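Local coordinates for protein putative malic enzyme ((S)-malate:NAD+ oxidoreductase (decarboxylating)) (Streptococcus pyogenes, PDB 2A9F) that probably acts as an NAD-dependent malic enzyme, oxidising and decarboxylating (S)-malate with the help of a divalent metal ion such as magnesium or manganese, at residues I169-A174 / V284-A289; L207-A212 / M344-A349; S49-D54 / D60-K65. All coordinates share one frame; numbering follows the deposited sequence.

Interaction 1 of 3, residues I169-A174 / V284-A289; sequences IVVLAA and VIFAMA
Phe286 meets helix 162-180 through two small side chains one turn apart, Val171 and Ala174. The methyl CG1 of Val171 sits over one face of the ring, 4.3 Å from Phe286 CG. Further round, Ala174 CB comes in obliquely at the far end of the ring, 3.8 Å from Phe286 CZ. With its CG anti to the carbonyl carbon (chi1 -71°), Phe286 carries the ring off the strand to the helix, and Ile175 and Ser178 add to the helix surface it rests on.

Val171 uses both branches. While CG1 takes the phenyl ring, CG2 lies 3.9 Å from Met288 SD, the two side chains running past each other in opposite directions. The methionine reaches this place with a chain folded at chi2 and chi3, and Ile319 from a neighbouring loop touches both partners. No hydrogen bond crosses the contact.

Met288 lies in the loop region of 284-289, its side chain about 8 Å from that of Asn290, a predicted malate-binding residue. A helix laid by apolar side chains against a strand of a largely parallel sheet, with a loop carrying that residue after it in sequence, is the alpha/beta layering of a Rossmann-type NAD-binding domain.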
# COMPACT_ATOMS: atom_id res chain seq x y z
N ILE A 169 -2.55 6.34 -25.86
CA ILE A 169 -2.81 7.77 -25.68
C ILE A 169 -1.67 8.62 -26.23
O ILE A 169 -1.89 9.76 -26.63
CB ILE A 169 -2.97 8.13 -24.20
CG1 ILE A 169 -4.04 7.25 -23.57
CG2 ILE A 169 -3.36 9.57 -24.07
CD1 ILE A 169 -3.90 7.14 -22.08
N VAL A 170 -0.46 8.08 -26.23
CA VAL A 170 0.66 8.84 -26.74
C VAL A 170 0.73 8.70 -28.24
O VAL A 170 1.22 9.58 -28.95
CB VAL A 170 1.98 8.38 -26.09
CG1 VAL A 170 3.15 9.18 -26.65
CG2 VAL A 170 1.90 8.55 -24.59
N VAL A 171 0.22 7.57 -28.74
CA VAL A 171 0.21 7.35 -30.18
C VAL A 171 -0.87 8.26 -30.76
O VAL A 171 -0.70 8.84 -31.83
CB VAL A 171 -0.10 5.89 -30.51
CG1 VAL A 171 -0.34 5.73 -32.02
CG2 VAL A 171 1.09 5.01 -30.08
N LEU A 172 -1.96 8.40 -30.02
CA LEU A 172 -3.05 9.23 -30.44
C LEU A 172 -2.60 10.68 -30.47
O LEU A 172 -3.04 11.47 -31.32
CB LEU A 172 -4.24 9.07 -29.49
CG LEU A 172 -5.56 9.68 -29.97
CD1 LEU A 172 -5.84 9.24 -31.42
CD2 LEU A 172 -6.68 9.23 -29.07
N ALA A 173 -1.72 11.05 -29.55
CA ALA A 173 -1.24 12.42 -29.51
C ALA A 173 -0.23 12.62 -30.62
O ALA A 173 -0.15 13.70 -31.22
CB ALA A 173 -0.60 12.73 -28.15
N ALA A 174 0.51 11.55 -30.90
CA ALA A 174 1.53 11.58 -31.93
C ALA A 174 0.93 11.75 -33.33
O ALA A 174 1.62 12.17 -34.25
CB ALA A 174 2.37 10.32 -31.87
N VAL A 284 2.78 8.04 -42.60
CA VAL A 284 3.22 8.03 -41.22
C VAL A 284 3.24 6.54 -40.85
O VAL A 284 2.58 5.74 -41.50
CB VAL A 284 2.23 8.79 -40.30
CG1 VAL A 284 2.74 8.77 -38.87
CG2 VAL A 284 2.07 10.21 -40.78
N ILE A 285 4.01 6.18 -39.82
CA ILE A 285 4.13 4.80 -39.39
C ILE A 285 4.44 4.68 -37.90
O ILE A 285 5.39 5.29 -37.41
CB ILE A 285 5.25 4.09 -40.18
CG1 ILE A 285 4.78 3.81 -41.62
CG2 ILE A 285 5.68 2.81 -39.46
CD1 ILE A 285 5.81 3.14 -42.49
N PHE A 286 3.65 3.90 -37.18
CA PHE A 286 3.88 3.72 -35.75
C PHE A 286 4.06 2.25 -35.41
O PHE A 286 3.11 1.56 -35.10
CB PHE A 286 2.73 4.32 -34.95
CG PHE A 286 2.71 5.82 -34.98
CD1 PHE A 286 3.71 6.55 -34.35
CD2 PHE A 286 1.75 6.50 -35.72
CE1 PHE A 286 3.75 7.93 -34.46
CE2 PHE A 286 1.79 7.89 -35.84
CZ PHE A 286 2.79 8.61 -35.21
N ALA A 287 5.30 1.79 -35.49
CA ALA A 287 5.60 0.40 -35.20
C ALA A 287 5.85 0.29 -33.70
O ALA A 287 6.98 0.43 -33.24
CB ALA A 287 6.81 -0.04 -35.97
N MET A 288 4.77 0.05 -32.96
CA MET A 288 4.82 -0.05 -31.50
C MET A 288 5.27 -1.39 -30.95
O MET A 288 5.41 -1.53 -29.73
CB MET A 288 3.45 0.29 -30.92
CG MET A 288 3.00 1.69 -31.25
SD MET A 288 4.26 2.88 -30.75
CE MET A 288 5.25 2.95 -32.18
N ALA A 289 5.49 -2.37 -31.82
CA ALA A 289 5.91 -3.67 -31.35
C ALA A 289 7.20 -3.56 -30.52
O ALA A 289 8.19 -2.96 -30.95
CB ALA A 289 6.11 -4.62 -32.51

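Interaction 2 of 3, residues L207-A212 / M344-A349; sequences LLAAGA and MQIAAA
Two helices of the NAD-binding domain meet here: the C-terminal end of helix 198-210, which follows strand 190-194 and a glycine-rich turn resembling the Rossmann dinucleotide fingerprint, and the N-terminal half of helix 342-354. Ile346 touches Ala209 and Ala210 in this corner, and a single methyl group does the touching.

Ile346 CD1 comes within 3.5 Å of Ala210 N, and Ala209 C, the carbon of the same peptide link, is 3.6 Å from Ile346 CD1. The two alanine methyls stand round it at equal range: Ala209 CB and Ala210 CB are each 3.8 Å from Ile346 CD1. The isoleucine gets there by extending fully along its longer branch. CG1 lies opposite the carbonyl carbon (chi1 -67°) and chi2 of 178° stretches CD1 straight out toward the other helix. Because alanine adds so little bulk, the methyl can settle directly on the backbone, and the closest alpha carbons, those of Ala210 and Ile346, are 6.6 Å apart.

The helix stops just past the contact. Gly211 leaves helical geometry with a positive phi of 136°, while its N still bonds to Leu208 O. Behind the joint, Leu172 of helix 162-180 also touches Ile346, and Leu207 packs on Ile175 of that same helix, which thus borders both partners.

No hydrogen bond or charge pair crosses between the segments. The joint therefore depends on shape and on dispersion forces between one methyl, two alanine side chains and a peptide group, and lacks the directionality that a polar pair would impose.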
# COMPACT_ATOMS: atom_id res chain seq x y z
N LEU A 207 -9.63 6.01 -31.80
CA LEU A 207 -9.55 6.76 -33.06
C LEU A 207 -10.91 7.24 -33.57
O LEU A 207 -11.07 8.40 -33.94
CB LEU A 207 -8.91 5.90 -34.13
CG LEU A 207 -7.40 5.99 -34.26
CD1 LEU A 207 -6.95 4.99 -35.31
CD2 LEU A 207 -7.01 7.41 -34.66
N LEU A 208 -11.90 6.36 -33.59
CA LEU A 208 -13.21 6.77 -34.07
C LEU A 208 -13.77 7.86 -33.18
O LEU A 208 -14.35 8.83 -33.67
CB LEU A 208 -14.14 5.55 -34.14
CG LEU A 208 -13.67 4.54 -35.19
CD1 LEU A 208 -14.71 3.43 -35.36
CD2 LEU A 208 -13.43 5.26 -36.52
N ALA A 209 -13.58 7.70 -31.87
CA ALA A 209 -14.05 8.66 -30.88
C ALA A 209 -13.29 9.98 -31.02
O ALA A 209 -13.80 11.05 -30.70
CB ALA A 209 -13.86 8.10 -29.49
N ALA A 210 -12.06 9.89 -31.51
CA ALA A 210 -11.22 11.07 -31.68
C ALA A 210 -11.56 11.84 -32.93
O ALA A 210 -11.13 12.98 -33.09
CB ALA A 210 -9.76 10.66 -31.71
N GLY A 211 -12.35 11.24 -33.81
CA GLY A 211 -12.72 11.90 -35.05
C GLY A 211 -12.62 10.99 -36.26
O GLY A 211 -13.57 10.90 -37.05
N ALA A 212 -11.48 10.31 -36.40
CA ALA A 212 -11.21 9.39 -37.51
C ALA A 212 -12.46 8.85 -38.20
O ALA A 212 -13.33 8.25 -37.57
CB ALA A 212 -10.34 8.22 -37.02
N MET A 344 -11.78 11.35 -21.64
CA MET A 344 -10.71 11.80 -20.74
C MET A 344 -9.34 11.41 -21.31
O MET A 344 -8.37 12.17 -21.21
CB MET A 344 -10.88 11.19 -19.34
CG MET A 344 -11.89 11.92 -18.44
SD MET A 344 -12.39 10.99 -16.99
CE MET A 344 -10.84 10.80 -16.16
N GLN A 345 -9.27 10.22 -21.90
CA GLN A 345 -8.02 9.74 -22.49
C GLN A 345 -7.63 10.52 -23.74
O GLN A 345 -6.44 10.75 -23.98
CB GLN A 345 -8.13 8.25 -22.80
CG GLN A 345 -8.38 7.41 -21.57
CD GLN A 345 -8.53 5.95 -21.88
OE1 GLN A 345 -7.74 5.37 -22.63
NE2 GLN A 345 -9.54 5.33 -21.29
N ILE A 346 -8.62 10.93 -24.54
CA ILE A 346 -8.33 11.71 -25.75
C ILE A 346 -7.92 13.09 -25.28
O ILE A 346 -7.03 13.74 -25.86
CB ILE A 346 -9.57 11.81 -26.70
CG1 ILE A 346 -9.92 10.43 -27.27
CG2 ILE A 346 -9.26 12.76 -27.87
CD1 ILE A 346 -11.14 10.44 -28.16
N ALA A 347 -8.57 13.54 -24.21
CA ALA A 347 -8.27 14.84 -23.62
C ALA A 347 -6.78 14.85 -23.34
O ALA A 347 -6.07 15.79 -23.72
CB ALA A 347 -9.05 15.01 -22.32
N ALA A 348 -6.29 13.78 -22.72
CA ALA A 348 -4.87 13.66 -22.40
C ALA A 348 -4.03 13.75 -23.67
O ALA A 348 -2.97 14.37 -23.67
CB ALA A 348 -4.61 12.33 -21.69
N ALA A 349 -4.51 13.14 -24.75
CA ALA A 349 -3.78 13.15 -26.01
C ALA A 349 -3.63 14.55 -26.60
O ALA A 349 -2.58 14.87 -27.16
CB ALA A 349 -4.46 12.24 -27.01

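Interaction 3 of 3, residues S49-D54 / D60-K65; sequences SAIAKD and DLTTKK
Ile51 packs on Leu61 and Thr62 across the short connection between helices 45-53 and 58-61, and everything that joins the two segments is apolar. Ile51 CD1 is 3.6 Å from Thr62 CG2, the two side chains meeting at a slant. Nearer the root of the same branch, Ile51 CG1 is 4.0 Å from Leu61 CD1 as these two chains slide past one another in opposite senses. Ala50 adds a looser touch at the margin, its CB 4.3 Å from Leu61 CD1. Leu57, from the connection, also packs on Ala50 and Ile51.

The polar bonds do not cross between the segments. Thr62 OG1 accepts from Lys64 N over 3.1 Å at 156°, making an ST turn, and the hydroxyl has a second bond to Ala58 O. With OG1 between the backbone N and carbonyl carbon (chi1 79°), CG2 is the branch left to meet Ile51. On the other helix, Ala50 O receives both Lys53 N and Asp54 N where the helix ends.

The second subunit covers part of this contact: its Pro90 packs on Ile51, and its Glu93 on Thr62, while bonding to Thr63 N. The arrangement is two consecutive short helices packed at the dimer interface within the malic enzyme N-terminal domain.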
# COMPACT_ATOMS: atom_id res chain seq x y z
N SER A 49 -14.62 9.61 13.02
CA SER A 49 -16.04 9.87 13.22
C SER A 49 -16.72 10.66 12.12
O SER A 49 -17.81 10.29 11.68
CB SER A 49 -16.26 10.57 14.56
OG SER A 49 -16.42 9.64 15.61
N ALA A 50 -16.10 11.74 11.67
CA ALA A 50 -16.71 12.54 10.61
C ALA A 50 -16.92 11.66 9.38
O ALA A 50 -17.98 11.72 8.75
CB ALA A 50 -15.84 13.75 10.26
N ILE A 51 -15.92 10.85 9.06
CA ILE A 51 -15.97 9.96 7.90
C ILE A 51 -17.00 8.85 8.06
O ILE A 51 -17.62 8.42 7.09
CB ILE A 51 -14.56 9.34 7.61
CG1 ILE A 51 -13.53 10.45 7.42
CG2 ILE A 51 -14.59 8.50 6.33
CD1 ILE A 51 -12.13 9.95 7.17
N ALA A 52 -17.19 8.38 9.28
CA ALA A 52 -18.16 7.31 9.51
C ALA A 52 -19.59 7.79 9.19
O ALA A 52 -20.46 6.97 8.84
CB ALA A 52 -18.07 6.82 10.96
N LYS A 53 -19.83 9.10 9.31
CA LYS A 53 -21.14 9.68 9.01
C LYS A 53 -21.26 10.08 7.54
O LYS A 53 -22.35 10.01 6.96
CB LYS A 53 -21.40 10.92 9.88
CG LYS A 53 -21.87 10.64 11.30
CD LYS A 53 -21.92 11.92 12.10
CE LYS A 53 -22.31 11.69 13.56
NZ LYS A 53 -23.71 11.19 13.71
N ASP A 54 -20.14 10.51 6.96
CA ASP A 54 -20.07 10.93 5.56
C ASP A 54 -18.80 10.35 4.94
O ASP A 54 -17.71 10.92 5.06
CB ASP A 54 -20.05 12.47 5.48
CG ASP A 54 -19.96 12.99 4.04
OD1 ASP A 54 -19.94 12.17 3.09
OD2 ASP A 54 -19.91 14.23 3.86
N ASP A 60 -11.22 14.18 1.59
CA ASP A 60 -10.70 15.41 2.16
C ASP A 60 -9.79 15.18 3.36
O ASP A 60 -8.84 15.93 3.57
CB ASP A 60 -11.85 16.31 2.63
CG ASP A 60 -12.92 16.48 1.59
OD1 ASP A 60 -13.29 17.64 1.32
OD2 ASP A 60 -13.39 15.46 1.05
N LEU A 61 -10.09 14.14 4.13
CA LEU A 61 -9.36 13.85 5.35
C LEU A 61 -8.35 12.69 5.36
O LEU A 61 -7.71 12.46 6.37
CB LEU A 61 -10.38 13.68 6.49
CG LEU A 61 -11.47 14.77 6.57
CD1 LEU A 61 -12.54 14.37 7.56
CD2 LEU A 61 -10.87 16.10 6.95
N THR A 62 -8.21 11.97 4.26
CA THR A 62 -7.27 10.85 4.24
C THR A 62 -6.38 10.94 3.01
O THR A 62 -6.61 11.78 2.14
CB THR A 62 -7.99 9.48 4.21
OG1 THR A 62 -8.43 9.20 2.89
CG2 THR A 62 -9.18 9.49 5.16
N THR A 63 -5.36 10.09 2.94
CA THR A 63 -4.48 10.14 1.80
C THR A 63 -5.10 9.56 0.54
O THR A 63 -4.48 9.57 -0.50
CB THR A 63 -3.13 9.44 2.07
OG1 THR A 63 -3.35 8.10 2.52
CG2 THR A 63 -2.35 10.22 3.09
N LYS A 64 -6.32 9.07 0.64
CA LYS A 64 -7.01 8.54 -0.52
C LYS A 64 -7.08 9.65 -1.59
O LYS A 64 -7.20 9.39 -2.79
CB LYS A 64 -8.43 8.09 -0.14
CG LYS A 64 -9.25 7.50 -1.28
CD LYS A 64 -10.69 7.29 -0.86
CE LYS A 64 -11.51 6.59 -1.95
NZ LYS A 64 -11.04 5.19 -2.19
N LYS A 65 -7.02 10.88 -1.11
CA LYS A 65 -7.08 12.09 -1.92
C LYS A 65 -6.02 12.21 -3.02
O LYS A 65 -6.31 12.66 -4.14
CB LYS A 65 -6.98 13.30 -0.98
CG LYS A 65 -7.19 14.65 -1.64
CD LYS A 65 -7.12 15.81 -0.64
CE LYS A 65 -7.23 17.16 -1.37
NZ LYS A 65 -6.86 18.35 -0.53

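Interactions 1 and 2 belong to one packed unit of the NAD-binding domain. Their centres are 13 Å apart, and they touch directly where Ile169 and Ala173 of helix 162-180 meet Gln345, Ala348 and Ala349 of helix 342-354. Interaction 1, partly buried, lays a helix on the sheet through an aromatic ring and on the following loop through a thioether; interaction 2 is a smaller helix-to-helix joint of aliphatic groups, reaching an exposed margin at Ala209. Interaction 3 stands apart in the N-terminal domain, about 41 Å from interaction 1 between centres. Although far from the chain's centre, it is buried, partly beneath the second subunit. All three are apolar across their segments, but only the third is touched by another chain.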